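PDB 4B6W: tubulin-specific chaperone from Trypanosoma brucei, which probably binds alpha-tubulin and microtubule plus ends as tubulin-binding cofactor B, of which this chain is the N-terminal ubiquitin-like domain. Local coordinates for residues V5-A11 / F76-D82; V16-Y21 / N33-F38; M45-L49 / E58-A62. All coordinates share one frame. Residue numbers count along the deposited sequence, not the author numbering.

Interaction 1 (V5-A11 / F76-D82)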
loop_
_atom_site.group_PDB
_atom_site.type_symbol
_atom_site.label_atom_id
_atom_site.label_comp_id
_atom_site.label_asym_id
_atom_site.label_seq_id
_atom_site.Cartn_x
_atom_site.Cartn_y
_atom_site.Cartn_z
ATOM N N VAL A 5 8.158 -4.404 -1.429
ATOM C CA VAL A 5 7.522 -3.327 -2.195
ATOM C C VAL A 5 8.049 -1.955 -1.752
ATOM O O VAL A 5 8.751 -1.832 -0.753
ATOM C CB VAL A 5 5.963 -3.383 -2.070
ATOM C CG1 VAL A 5 5.477 -4.688 -2.568
ATOM C CG2 VAL A 5 5.488 -3.191 -0.610
ATOM N N SER A 6 7.732 -0.914 -2.515
ATOM C CA SER A 6 7.993 0.439 -2.035
ATOM C C SER A 6 6.686 1.177 -1.750
ATOM O O SER A 6 5.630 0.774 -2.172
ATOM C CB SER A 6 8.902 1.230 -2.991
ATOM O OG SER A 6 8.488 1.090 -4.322
ATOM N N LEU A 7 6.760 2.257 -0.995
ATOM C CA LEU A 7 5.565 3.007 -0.652
ATOM C C LEU A 7 5.763 4.413 -1.135
ATOM O O LEU A 7 6.838 5.015 -0.914
ATOM C CB LEU A 7 5.324 3.041 0.843
ATOM C CG LEU A 7 5.159 1.757 1.632
ATOM C CD1 LEU A 7 5.046 2.087 3.135
ATOM C CD2 LEU A 7 3.944 1.009 1.149
ATOM N N THR A 8 4.712 4.913 -1.783
ATOM C CA THR A 8 4.592 6.290 -2.194
ATOM C C THR A 8 3.321 6.871 -1.537
ATOM O O THR A 8 2.504 6.135 -1.006
ATOM C CB THR A 8 4.509 6.401 -3.721
ATOM O OG1 THR A 8 3.371 5.654 -4.186
ATOM C CG2 THR A 8 5.775 5.853 -4.377
ATOM N N HIS A 9 3.174 8.191 -1.592
ATOM C CA HIS A 9 2.105 8.883 -0.881
ATOM C C HIS A 9 1.545 10.009 -1.726
ATOM O O HIS A 9 2.286 10.869 -2.119
ATOM C CB HIS A 9 2.660 9.463 0.433
ATOM C CG HIS A 9 1.596 10.026 1.324
ATOM N ND1 HIS A 9 1.673 11.289 1.877
ATOM C CD2 HIS A 9 0.418 9.501 1.746
ATOM C CE1 HIS A 9 0.587 11.510 2.600
ATOM N NE2 HIS A 9 -0.200 10.448 2.521
ATOM N N SER A 10 0.234 10.025 -1.949
ATOM C CA SER A 10 -0.412 11.021 -2.823
ATOM C C SER A 10 -0.305 12.481 -2.373
ATOM O O SER A 10 -0.559 13.385 -3.178
ATOM C CB SER A 10 -1.896 10.687 -3.029
ATOM O OG SER A 10 -2.689 10.987 -1.896
ATOM N N ALA A 11 0.058 12.712 -1.106
ATOM C CA ALA A 11 0.081 14.042 -0.516
ATOM C C ALA A 11 1.459 14.427 -0.053
ATOM O O ALA A 11 1.595 15.366 0.703
ATOM C CB ALA A 11 -0.868 14.104 0.644
ATOM N N PHE A 76 6.743 -4.275 -6.720
ATOM C CA PHE A 76 5.483 -3.578 -6.928
ATOM C C PHE A 76 5.458 -2.372 -6.000
ATOM O O PHE A 76 6.275 -2.305 -5.084
ATOM C CB PHE A 76 4.293 -4.489 -6.615
ATOM C CG PHE A 76 3.860 -5.371 -7.757
ATOM C CD1 PHE A 76 4.761 -5.838 -8.693
ATOM C CD2 PHE A 76 2.542 -5.772 -7.855
ATOM C CE1 PHE A 76 4.346 -6.663 -9.727
ATOM C CE2 PHE A 76 2.118 -6.617 -8.875
ATOM C CZ PHE A 76 3.020 -7.055 -9.812
ATOM N N VAL A 77 4.515 -1.445 -6.224
ATOM C CA VAL A 77 4.475 -0.195 -5.485
ATOM C C VAL A 77 3.108 -0.059 -4.871
ATOM O O VAL A 77 2.075 -0.198 -5.555
ATOM C CB VAL A 77 4.776 1.016 -6.412
ATOM C CG1 VAL A 77 4.613 2.335 -5.683
ATOM C CG2 VAL A 77 6.181 0.902 -7.001
ATOM N N ILE A 78 3.076 0.149 -3.562
ATOM C CA ILE A 78 1.810 0.437 -2.915
ATOM C C ILE A 78 1.774 1.955 -2.776
ATOM O O ILE A 78 2.635 2.540 -2.080
ATOM C CB ILE A 78 1.689 -0.216 -1.535
ATOM C CG1 ILE A 78 1.476 -1.732 -1.646
ATOM C CG2 ILE A 78 0.511 0.384 -0.774
ATOM C CD1 ILE A 78 1.450 -2.452 -0.323
ATOM N N HIS A 79 0.809 2.589 -3.458
ATOM C CA HIS A 79 0.660 4.048 -3.439
ATOM C C HIS A 79 -0.469 4.406 -2.490
ATOM O O HIS A 79 -1.573 3.875 -2.594
ATOM C CB HIS A 79 0.401 4.574 -4.847
ATOM C CG HIS A 79 0.134 6.044 -4.913
ATOM N ND1 HIS A 79 1.090 6.991 -4.600
ATOM C CD2 HIS A 79 -0.976 6.735 -5.288
ATOM C CE1 HIS A 79 0.582 8.199 -4.780
ATOM N NE2 HIS A 79 -0.669 8.074 -5.199
ATOM N N VAL A 80 -0.177 5.286 -1.538
ATOM C CA VAL A 80 -1.156 5.664 -0.523
ATOM C C VAL A 80 -1.926 6.941 -0.930
ATOM O O VAL A 80 -1.342 8.024 -1.008
ATOM C CB VAL A 80 -0.454 5.846 0.856
ATOM C CG1 VAL A 80 -1.447 6.216 1.933
ATOM C CG2 VAL A 80 0.320 4.571 1.215
ATOM N N VAL A 81 -3.226 6.806 -1.192
ATOM C CA VAL A 81 -4.035 7.946 -1.533
ATOM C C VAL A 81 -4.652 8.502 -0.248
ATOM O O VAL A 81 -5.293 7.789 0.499
ATOM C CB VAL A 81 -5.114 7.611 -2.585
ATOM C CG1 VAL A 81 -5.790 8.904 -3.054
ATOM C CG2 VAL A 81 -4.503 6.866 -3.757
ATOM N N ASP A 82 -4.405 9.780 0.004
ATOM C CA ASP A 82 -4.760 10.441 1.241
ATOM C C ASP A 82 -6.098 11.149 1.056
ATOM O O ASP A 82 -6.201 12.090 0.252
ATOM C CB ASP A 82 -3.676 11.454 1.627
ATOM C CG ASP A 82 -3.856 12.014 3.044
ATOM O OD1 ASP A 82 -4.962 12.455 3.369
ATOM O OD2 ASP A 82 -2.892 12.013 3.848
HETATM O O HOH W 1 8.887 -1.229 -5.432
#

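Interaction 2 (V16-Y21 / N33-F38)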
loop_
_atom_site.group_PDB
_atom_site.type_symbol
_atom_site.label_atom_id
_atom_site.label_comp_id
_atom_site.label_asym_id
_atom_site.label_seq_id
_atom_site.Cartn_x
_atom_site.Cartn_y
_atom_site.Cartn_z
ATOM N N VAL A 16 9.042 5.358 0.680
ATOM C CA VAL A 16 9.734 4.312 1.453
ATOM C C VAL A 16 10.209 3.220 0.469
ATOM O O VAL A 16 9.402 2.505 -0.107
ATOM C CB VAL A 16 8.833 3.720 2.547
ATOM C CG1 VAL A 16 9.600 2.668 3.386
ATOM C CG2 VAL A 16 8.262 4.841 3.425
ATOM N N PRO A 17 11.533 3.098 0.264
ATOM C CA PRO A 17 12.028 2.311 -0.873
ATOM C C PRO A 17 11.929 0.806 -0.765
ATOM O O PRO A 17 11.859 0.141 -1.812
ATOM C CB PRO A 17 13.494 2.709 -0.964
ATOM C CG PRO A 17 13.593 3.971 -0.137
ATOM C CD PRO A 17 12.634 3.774 0.951
ATOM N N GLU A 18 11.924 0.268 0.453
ATOM C CA GLU A 18 11.931 -1.171 0.649
ATOM C C GLU A 18 11.012 -1.512 1.789
ATOM O O GLU A 18 11.231 -1.053 2.893
ATOM C CB GLU A 18 13.326 -1.617 1.057
ATOM C CG GLU A 18 14.042 -2.512 0.097
ATOM C CD GLU A 18 14.984 -3.468 0.798
ATOM O OE1 GLU A 18 14.596 -4.060 1.838
ATOM O OE2 GLU A 18 16.090 -3.656 0.273
ATOM N N LYS A 19 10.006 -2.328 1.562
ATOM C CA LYS A 19 9.152 -2.781 2.663
ATOM C C LYS A 19 8.801 -4.217 2.425
ATOM O O LYS A 19 8.528 -4.601 1.300
ATOM C CB LYS A 19 7.864 -1.962 2.755
ATOM C CG LYS A 19 8.085 -0.534 3.233
ATOM C CD LYS A 19 8.430 -0.464 4.739
ATOM C CE LYS A 19 7.199 -0.726 5.620
ATOM N NZ LYS A 19 7.542 -0.704 7.075
ATOM N N ARG A 20 8.824 -5.016 3.479
ATOM C CA ARG A 20 8.453 -6.417 3.360
ATOM C C ARG A 20 7.137 -6.650 4.079
ATOM O O ARG A 20 7.009 -6.320 5.262
ATOM C CB ARG A 20 9.516 -7.315 3.969
ATOM C CG ARG A 20 10.857 -7.228 3.290
ATOM C CD ARG A 20 11.692 -8.509 3.504
ATOM N NE ARG A 20 12.053 -8.970 2.173
ATOM C CZ ARG A 20 11.791 -10.151 1.641
ATOM N NH1 ARG A 20 11.227 -11.128 2.318
ATOM N NH2 ARG A 20 12.163 -10.367 0.401
ATOM N N TYR A 21 6.186 -7.213 3.339
ATOM C CA TYR A 21 4.883 -7.677 3.854
ATOM C C TYR A 21 4.627 -9.143 3.521
ATOM O O TYR A 21 5.039 -9.645 2.470
ATOM C CB TYR A 21 3.775 -6.848 3.249
ATOM C CG TYR A 21 3.850 -5.402 3.681
ATOM C CD1 TYR A 21 3.625 -5.037 5.021
ATOM C CD2 TYR A 21 4.164 -4.404 2.776
ATOM C CE1 TYR A 21 3.682 -3.707 5.432
ATOM C CE2 TYR A 21 4.224 -3.076 3.180
ATOM C CZ TYR A 21 3.987 -2.724 4.496
ATOM O OH TYR A 21 4.062 -1.385 4.874
ATOM N N ASN A 33 0.746 -0.375 9.552
ATOM C CA ASN A 33 2.176 -0.231 9.348
ATOM C C ASN A 33 2.563 0.987 8.525
ATOM O O ASN A 33 3.482 1.716 8.886
ATOM C CB ASN A 33 2.741 -1.463 8.668
ATOM C CG ASN A 33 4.217 -1.410 8.582
ATOM O OD1 ASN A 33 4.783 -1.199 7.498
ATOM N ND2 ASN A 33 4.869 -1.523 9.731
ATOM N N VAL A 34 1.829 1.212 7.447
ATOM C CA VAL A 34 1.992 2.396 6.594
ATOM C C VAL A 34 1.888 3.703 7.389
ATOM O O VAL A 34 2.614 4.653 7.122
ATOM C CB VAL A 34 0.999 2.380 5.407
ATOM C CG1 VAL A 34 1.058 3.685 4.637
ATOM C CG2 VAL A 34 1.332 1.240 4.472
ATOM N N PHE A 35 1.009 3.728 8.391
ATOM C CA PHE A 35 0.854 4.893 9.283
ATOM C C PHE A 35 2.155 5.284 9.976
ATOM O O PHE A 35 2.388 6.456 10.242
ATOM C CB PHE A 35 -0.229 4.608 10.332
ATOM C CG PHE A 35 -0.436 5.727 11.327
ATOM C CD1 PHE A 35 0.355 5.812 12.475
ATOM C CD2 PHE A 35 -1.418 6.674 11.120
ATOM C CE1 PHE A 35 0.175 6.843 13.417
ATOM C CE2 PHE A 35 -1.626 7.713 12.052
ATOM C CZ PHE A 35 -0.822 7.794 13.211
ATOM N N THR A 36 3.004 4.299 10.260
ATOM C CA THR A 36 4.322 4.570 10.884
ATOM C C THR A 36 5.237 5.449 9.978
ATOM O O THR A 36 6.110 6.149 10.470
ATOM C CB THR A 36 5.039 3.259 11.381
ATOM O OG1 THR A 36 5.503 2.478 10.288
ATOM C CG2 THR A 36 4.081 2.399 12.186
ATOM N N HIS A 37 4.991 5.443 8.672
ATOM C CA HIS A 37 5.764 6.257 7.730
ATOM C C HIS A 37 5.076 7.555 7.297
ATOM O O HIS A 37 5.716 8.580 7.234
ATOM C CB HIS A 37 6.105 5.437 6.471
ATOM C CG HIS A 37 6.875 4.181 6.757
ATOM N ND1 HIS A 37 8.202 4.189 7.126
ATOM C CD2 HIS A 37 6.491 2.884 6.753
ATOM C CE1 HIS A 37 8.606 2.945 7.313
ATOM N NE2 HIS A 37 7.588 2.132 7.089
ATOM N N PHE A 38 3.792 7.505 6.976
ATOM C CA PHE A 38 3.120 8.680 6.421
ATOM C C PHE A 38 2.152 9.402 7.373
ATOM O O PHE A 38 2.026 10.645 7.305
ATOM C CB PHE A 38 2.469 8.344 5.081
ATOM C CG PHE A 38 3.459 7.860 4.045
ATOM C CD1 PHE A 38 4.709 8.456 3.901
ATOM C CD2 PHE A 38 3.158 6.823 3.225
ATOM C CE1 PHE A 38 5.639 7.979 2.936
ATOM C CE2 PHE A 38 4.078 6.382 2.272
ATOM C CZ PHE A 38 5.315 6.978 2.142
#

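Interaction 3 (M45-L49 / E58-A62)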
loop_
_atom_site.group_PDB
_atom_site.type_symbol
_atom_site.label_atom_id
_atom_site.label_comp_id
_atom_site.label_asym_id
_atom_site.label_seq_id
_atom_site.Cartn_x
_atom_site.Cartn_y
_atom_site.Cartn_z
HETATM N N MSE A 45 -7.140 6.304 4.181
HETATM C CA MSE A 45 -6.232 5.770 3.174
HETATM C C MSE A 45 -6.963 4.821 2.258
HETATM O O MSE A 45 -7.713 3.937 2.712
HETATM C CB MSE A 45 -5.134 4.938 3.784
HETATM C CG MSE A 45 -4.171 5.595 4.698
HETATM SE SE MSE A 45 -2.843 4.166 5.214
HETATM C CE MSE A 45 -1.764 5.206 6.522
ATOM N N GLN A 46 -6.688 4.986 0.968
ATOM C CA GLN A 46 -6.866 3.927 -0.007
ATOM C C GLN A 46 -5.487 3.504 -0.459
ATOM O O GLN A 46 -4.616 4.341 -0.613
ATOM C CB GLN A 46 -7.675 4.430 -1.191
ATOM C CG GLN A 46 -9.105 4.700 -0.830
ATOM C CD GLN A 46 -9.994 5.073 -2.009
ATOM O OE1 GLN A 46 -11.160 5.396 -1.800
ATOM N NE2 GLN A 46 -9.461 5.059 -3.229
ATOM N N LEU A 47 -5.293 2.195 -0.633
ATOM C CA LEU A 47 -4.055 1.610 -1.186
ATOM C C LEU A 47 -4.246 1.195 -2.668
ATOM O O LEU A 47 -5.086 0.364 -2.993
ATOM C CB LEU A 47 -3.577 0.418 -0.328
ATOM C CG LEU A 47 -3.186 0.648 1.172
ATOM C CD1 LEU A 47 -2.626 -0.647 1.788
ATOM C CD2 LEU A 47 -2.212 1.837 1.440
ATOM N N GLN A 48 -3.471 1.833 -3.548
ATOM C CA GLN A 48 -3.408 1.537 -4.974
ATOM C C GLN A 48 -2.192 0.612 -5.217
ATOM O O GLN A 48 -1.091 0.944 -4.801
ATOM C CB GLN A 48 -3.214 2.866 -5.746
ATOM C CG GLN A 48 -3.125 2.724 -7.267
ATOM C CD GLN A 48 -2.795 4.018 -7.959
ATOM O OE1 GLN A 48 -2.624 5.060 -7.329
ATOM N NE2 GLN A 48 -2.681 3.957 -9.278
ATOM N N LEU A 49 -2.378 -0.523 -5.877
ATOM C CA LEU A 49 -1.269 -1.442 -6.140
ATOM C C LEU A 49 -0.864 -1.180 -7.579
ATOM O O LEU A 49 -1.692 -1.258 -8.497
ATOM C CB LEU A 49 -1.664 -2.921 -5.934
ATOM C CG LEU A 49 -0.521 -3.960 -6.036
ATOM C CD1 LEU A 49 0.541 -3.732 -4.963
ATOM C CD2 LEU A 49 -1.032 -5.427 -6.051
ATOM N N GLU A 58 -4.767 -2.536 -8.971
ATOM C CA GLU A 58 -5.964 -2.287 -8.169
ATOM C C GLU A 58 -5.875 -0.865 -7.685
ATOM O O GLU A 58 -4.868 -0.455 -7.087
ATOM C CB GLU A 58 -6.034 -3.237 -6.966
ATOM C CG GLU A 58 -7.216 -2.985 -6.014
ATOM C CD GLU A 58 -8.589 -2.878 -6.710
ATOM O OE1 GLU A 58 -8.986 -3.773 -7.509
ATOM O OE2 GLU A 58 -9.287 -1.874 -6.447
ATOM N N LYS A 59 -6.916 -0.102 -7.955
ATOM C CA LYS A 59 -6.919 1.287 -7.529
ATOM C C LYS A 59 -7.212 1.500 -6.023
ATOM O O LYS A 59 -6.882 2.542 -5.464
ATOM C CB LYS A 59 -7.860 2.095 -8.426
ATOM C CG LYS A 59 -9.308 1.645 -8.484
ATOM C CD LYS A 59 -9.992 2.268 -9.690
ATOM C CE LYS A 59 -11.505 2.202 -9.539
ATOM N NZ LYS A 59 -11.919 0.783 -9.415
ATOM N N ASN A 60 -7.831 0.520 -5.372
ATOM C CA ASN A 60 -8.263 0.675 -3.969
ATOM C C ASN A 60 -8.486 -0.665 -3.252
ATOM O O ASN A 60 -9.608 -1.143 -3.182
ATOM C CB ASN A 60 -9.559 1.489 -3.939
ATOM C CG ASN A 60 -10.123 1.670 -2.537
ATOM O OD1 ASN A 60 -11.337 1.892 -2.373
ATOM N ND2 ASN A 60 -9.260 1.565 -1.526
HETATM N N MSE A 61 -7.435 -1.260 -2.712
HETATM C CA MSE A 61 -7.563 -2.606 -2.134
HETATM C C MSE A 61 -8.432 -2.612 -0.871
HETATM O O MSE A 61 -8.320 -1.737 -0.011
HETATM C CB MSE A 61 -6.187 -3.201 -1.849
HETATM C CG MSE A 61 -5.314 -3.329 -3.095
HETATM SE SE MSE A 61 -3.535 -4.133 -2.768
HETATM C CE MSE A 61 -2.595 -2.552 -2.014
ATOM N N ALA A 62 -9.283 -3.623 -0.778
ATOM C CA ALA A 62 -10.284 -3.729 0.271
ATOM C C ALA A 62 -9.608 -4.142 1.569
ATOM O O ALA A 62 -8.827 -5.099 1.583
ATOM C CB ALA A 62 -11.403 -4.767 -0.139
HETATM O O HOH W 2 -7.479 4.938 -4.874
HETATM O O HOH W 3 -7.743 0.759 0.180
#

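Interaction 1 (V5-A11 / F76-D82)
Start at Phe76, whose O takes a hydrogen bond from Ser6 N (3.3 Å) and a second from a water, 2.8 Å from Phe76 O, that is hydrogen-bonded to Ser6 OG at 2.6 Å. Val77 follows on the same face as Ser6 and Thr8, its CG2 3.5 Å from Ser6 OG. Ile78 uses its backbone twice: its N donates to Ser6 O (3.0 Å) and its O accepts from Thr8 N (3.2 Å). Its side chain turns to the buried face, where Ile78 CB meets Leu7 CD2 at 3.7 Å. This is the parallel pairing of the first and last strands, 2-9 and 77-82, at the middle of the ubiquitin-like beta-grasp sheet, with helix 27-35 covering the face that carries Leu7 and Val80. On the other face His79 ND1 and Thr8 OG1 share a hydrogen bond of 2.7 Å. The ladder continues with Val80 N to Thr8 O at 2.9 Å and Ser10 N to Val80 O at 2.7 Å. Past Val81, Asp82 N donates to Ser10 OG (2.8 Å), so the serine side chain prolongs the pairing beyond strand 2-9. Asp82 OD2 bonds mainly to Thr40; its 3.4 Å link to His9 NE2 is weak.

Interaction 2 (V16-Y21 / N33-F38)
In this ubiquitin-like beta-grasp domain, the edge strand 15-22 meets the C-terminal end of helix 27-35 and the turn that follows it, entirely through side chains. Val16 opens the contact: its CG2 sits over the face of the His37 ring, 4.0 Å from the centroid in a CH-pi contact, and lies 3.9 Å from Phe38 CZ. Phe38 carries on inward, stacking on His9 and touching Leu7 and Val80, so Val16 borders the hydrophobic core. Lys19 points back at the helix. Its chain is folded, with three successive m rotamers, and delivers the ammonium between two acceptors: Lys19 NZ donates to His37 NE2 and to Asn33 OD1, both at 2.8 Å. The first bond fixes NE2 as the unprotonated nitrogen of that imidazole. Tyr21, with its ring buried against Val5 and Leu67, brings only its far end to the helix, where Tyr21 OH comes within 3.8 Å of Val34 CG2. There Asn33 OD1 accepts its second hydrogen bond, from Tyr21 OH at 2.7 Å.

Interaction 3 (M45-L49 / E58-A62)
Strand 45-50 of the beta-grasp sheet pairs here with the short antiparallel edge strand 56-58, and the chain then runs on through residues 59-62, still bonded to 45-49. Leu49 and Glu58 form the hydrogen-bonded pair: Leu49 N donates to Glu58 O at 2.8 Å, while the return bond from Glu58 N to Leu49 O is weak at 3.4 Å. Beyond it the regular ladder stops, yet the strand's polar groups still find partners. Leu47 O receives Met61 N at 2.9 Å, with Asn60 CA 3.3 Å from the same oxygen in a CA-H...O contact. Leu47 N is satisfied by a water 3.0 Å away, which in turn donates to Met61 O at 2.6 Å. Another water donates to Lys59 O (2.5 Å) and accepts a weak bond from Gln46 NE2 (2.6 Å). Inside the turn, Asn60 N is held by Glu58 OE2 at 3.0 Å. On the strand, Gln48 NE2 is hydrogen-bonded to Thr56 OG1. Met61, a selenomethionine in this crystal, folds its end under the strand toward Ile27 of helix 27-35, and this is the apolar part of the contact: Met61 CE lies 3.6 Å from Leu47 CB, and Met61 SE 3.9 Å from Leu49 CB.

How the interactions relate
All three contacts belong to one beta-grasp sheet and its helix, and all are partly buried: Leu7, Ile78, Val80, Val34, Phe38, Leu47 and Met61 lie in the core, while Thr8, His79, Lys19 and Gln46 are more open. Interaction 1 joins the central strands and buries the most surface, 666 Å², chiefly by a regular backbone ladder. Interactions 2 and 3, about 15 Å apart between centres, each attach to it: Val16 N lies 2.7 Å from Leu7 O, and His79 N 2.9 Å from Gln48 O. Residues 16-21 reach the helix end with polar Lys19 and Tyr21 and apolar Val16, whereas interaction 3 combines backbone bonds and bridging waters with Met61 packing on Leu47 and Leu49.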